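Local coordinates for iron-regulated outer membrane protein (Neisseria meningitidis, PDB 4B7O) that probably carries iron, perhaps as siderophore complexes, across the outer membrane as a TonB-dependent transporter, at residues 63-68 with 552-557. Residues are numbered along the deposited sequence; the frame is centred on the assembly and turned at random.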
ATOM      1  N   GLN A  63      13.710  -2.041 -15.622  1.00 35.78           N
ATOM      2  CA  GLN A  63      12.570  -2.819 -16.127  1.00 40.52           C
ATOM      3  C   GLN A  63      11.459  -1.940 -16.656  1.00 40.23           C
ATOM      4  O   GLN A  63      10.282  -2.289 -16.590  1.00 42.64           O
ATOM      5  CB  GLN A  63      12.044  -3.830 -15.128  1.00 38.48           C
ATOM      6  CG  GLN A  63      13.076  -4.867 -14.709  1.00 37.71           C
ATOM      7  CD  GLN A  63      12.492  -5.995 -13.821  1.00 40.22           C
ATOM      8  OE1 GLN A  63      13.028  -6.297 -12.744  1.00 37.70           O
ATOM      9  NE2 GLN A  63      11.411  -6.617 -14.280  1.00 35.52           N
ATOM     10  N   GLY A  64      11.846  -0.829 -17.261  1.00 37.43           N
ATOM     11  CA  GLY A  64      10.850   0.062 -17.721  1.00 43.08           C
ATOM     12  C   GLY A  64      10.292   0.817 -16.515  1.00 48.63           C
ATOM     13  O   GLY A  64      11.029   1.414 -15.728  1.00 46.43           O
ATOM     14  N   SER A  65       8.978   0.800 -16.408  1.00 49.76           N
ATOM     15  CA  SER A  65       8.277   1.438 -15.327  1.00 52.83           C
ATOM     16  C   SER A  65       7.882   0.368 -14.297  1.00 53.06           C
ATOM     17  O   SER A  65       7.259   0.685 -13.279  1.00 47.93           O
ATOM     18  CB  SER A  65       7.026   2.140 -15.872  1.00 56.05           C
ATOM     19  OG  SER A  65       6.652   3.224 -15.038  1.00 69.88           O
ATOM     20  N   LYS A  66       8.237  -0.893 -14.575  1.00 44.47           N
ATOM     21  CA  LYS A  66       7.872  -2.013 -13.720  1.00 44.10           C
ATOM     22  C   LYS A  66       8.334  -1.850 -12.271  1.00 47.27           C
ATOM     23  O   LYS A  66       7.611  -2.238 -11.375  1.00 40.40           O
ATOM     24  CB  LYS A  66       8.391  -3.323 -14.272  1.00 38.68           C
ATOM     25  CG  LYS A  66       7.989  -4.512 -13.445  1.00 41.02           C
ATOM     26  CD  LYS A  66       8.459  -5.834 -14.055  1.00 44.05           C
ATOM     27  CE  LYS A  66       7.975  -6.995 -13.208  1.00 42.95           C
ATOM     28  NZ  LYS A  66       6.484  -7.070 -13.324  1.00 44.97           N
ATOM     29  N   ILE A  67       9.505  -1.249 -12.068  1.00 46.59           N
ATOM     30  CA  ILE A  67      10.121  -1.184 -10.786  1.00 47.70           C
ATOM     31  C   ILE A  67      10.756   0.159 -10.656  1.00 51.53           C
ATOM     32  O   ILE A  67      11.674   0.460 -11.387  1.00 55.25           O
ATOM     33  CB  ILE A  67      11.169  -2.297 -10.643  1.00 53.78           C
ATOM     34  CG1 ILE A  67      10.450  -3.593 -10.248  1.00 56.62           C
ATOM     35  CG2 ILE A  67      12.177  -1.966  -9.552  1.00 56.25           C
ATOM     36  CD1 ILE A  67      11.139  -4.838 -10.706  1.00 51.28           C
ATOM     37  N   ARG A  68      10.239   1.000  -9.762  1.00 52.93           N
ATOM     38  CA  ARG A  68      10.818   2.315  -9.550  1.00 43.77           C
ATOM     39  C   ARG A  68      11.332   2.341  -8.128  1.00 49.55           C
ATOM     40  O   ARG A  68      10.565   2.306  -7.157  1.00 52.83           O
ATOM     41  CB  ARG A  68       9.808   3.403  -9.840  1.00 48.59           C
ATOM     42  CG  ARG A  68       9.268   3.353 -11.284  1.00 64.22           C
ATOM     43  CD  ARG A  68       8.427   4.557 -11.728  1.00 72.64           C
ATOM     44  NE  ARG A  68       9.167   5.837 -11.793  1.00 75.24           N
ATOM     45  CZ  ARG A  68       8.907   6.916 -11.034  1.00 76.31           C
ATOM     46  NH1 ARG A  68       7.917   6.920 -10.126  1.00 80.18           N
ATOM     47  NH2 ARG A  68       9.632   8.019 -11.186  1.00 70.08           N
ATOM     48  N   ALA A 552      16.002  11.778 -19.697  1.00 39.74           N
ATOM     49  CA  ALA A 552      15.699  10.410 -19.272  1.00 38.56           C
ATOM     50  C   ALA A 552      14.266  10.027 -19.718  1.00 36.68           C
ATOM     51  O   ALA A 552      13.389  10.891 -19.854  1.00 33.32           O
ATOM     52  CB  ALA A 552      15.833  10.278 -17.756  1.00 31.17           C
ATOM     53  N   ALA A 553      14.020   8.744 -19.950  1.00 32.01           N
ATOM     54  CA  ALA A 553      12.671   8.328 -20.298  1.00 36.58           C
ATOM     55  C   ALA A 553      12.517   6.873 -19.921  1.00 35.41           C
ATOM     56  O   ALA A 553      13.513   6.195 -19.687  1.00 36.07           O
ATOM     57  CB  ALA A 553      12.318   8.586 -21.793  1.00 29.22           C
ATOM     58  N   ASN A 554      11.279   6.403 -19.839  1.00 34.46           N
ATOM     59  CA  ASN A 554      11.051   4.987 -19.658  1.00 36.54           C
ATOM     60  C   ASN A 554       9.614   4.699 -20.004  1.00 36.46           C
ATOM     61  O   ASN A 554       8.802   5.621 -20.027  1.00 31.65           O
ATOM     62  CB  ASN A 554      11.371   4.558 -18.229  1.00 34.46           C
ATOM     63  CG  ASN A 554      10.706   5.440 -17.227  1.00 43.84           C
ATOM     64  OD1 ASN A 554       9.558   5.231 -16.902  1.00 41.02           O
ATOM     65  ND2 ASN A 554      11.430   6.446 -16.733  1.00 45.80           N
ATOM     66  N   GLY A 555       9.323   3.425 -20.255  1.00 33.02           N
ATOM     67  CA  GLY A 555       8.012   2.989 -20.622  1.00 33.09           C
ATOM     68  C   GLY A 555       7.840   1.510 -20.302  1.00 34.82           C
ATOM     69  O   GLY A 555       8.810   0.806 -20.083  1.00 36.48           O
ATOM     70  N   SER A 556       6.595   1.058 -20.276  1.00 30.07           N
ATOM     71  CA  SER A 556       6.274  -0.291 -19.988  1.00 30.21           C
ATOM     72  C   SER A 556       4.999  -0.564 -20.694  1.00 30.02           C
ATOM     73  O   SER A 556       4.233   0.347 -20.915  1.00 31.37           O
ATOM     74  CB  SER A 556       5.997  -0.492 -18.491  1.00 34.90           C
ATOM     75  OG  SER A 556       7.187  -0.734 -17.737  1.00 39.16           O
ATOM     76  N   TYR A 557       4.765  -1.831 -21.035  1.00 32.74           N
ATOM     77  CA  TYR A 557       3.464  -2.313 -21.429  1.00 32.65           C
ATOM     78  C   TYR A 557       3.254  -3.653 -20.762  1.00 33.79           C
ATOM     79  O   TYR A 557       4.140  -4.469 -20.775  1.00 33.02           O
ATOM     80  CB  TYR A 557       3.348  -2.471 -22.924  1.00 32.52           C
ATOM     81  CG  TYR A 557       1.927  -2.401 -23.332  1.00 34.16           C
ATOM     82  CD1 TYR A 557       1.063  -3.478 -23.122  1.00 37.61           C
ATOM     83  CD2 TYR A 557       1.408  -1.221 -23.836  1.00 32.03           C
ATOM     84  CE1 TYR A 557      -0.288  -3.397 -23.485  1.00 40.16           C
ATOM     85  CE2 TYR A 557       0.091  -1.110 -24.191  1.00 31.69           C
ATOM     86  CZ  TYR A 557      -0.744  -2.195 -24.028  1.00 37.02           C
ATOM     87  OH  TYR A 557      -2.039  -2.044 -24.365  1.00 42.84           O
TER
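Ser65 meets Ser556 where a turn near the start of the plug presses against the inner wall of the beta-barrel. The backbone N-H of Ser65 points at the hydroxyl of Ser556, with N to OG 2.7 Å and an angle of 156° at the hydrogen. Ser556 suits the place because its CB leans toward the turn and its OG, anti to its own carbonyl carbon (chi1 -86°), can accept from the plug while giving a weak hydrogen bond back to Gly555 O at 3.2 Å. Beside this bond, Ser65 CB lies 3.4 Å from the same OG.

Gly64 supplies the other tight point: its CA rests 3.2 Å from Gly555 O, leaving no room for a side chain on that face. It is also second in a type II' turn, closed by Lys66 N to Gln63 O at 3.2 Å, where its phi and psi together would push a CB against Gln63 O, so glycine fits.

Toward Asn554 the fit relaxes: unlike Gly64, Ser65 and Ser556, which are buried, it is partly exposed, and a polar amide suits this edge. Its CB stays 4.0 Å from Gly64 O, its OD1 equally far from Ser65 OG. Lys66 runs extended to CE, then turns, bringing NZ to a salt bridge with Glu541 and hydrogen bonds to Lys151 O and Ala153 O.

Residues 63-68 and 552-557 thus share one hydrogen bond; neighbouring barrel strands add Asn545, Glu541 and, weakly, Glu593 as polar partners. Burying 207 Å² in all, through serines, glycines and an asparagine, the contact is consistent with a plug held by exchangeable bonds rather than a hydrophobic interlock.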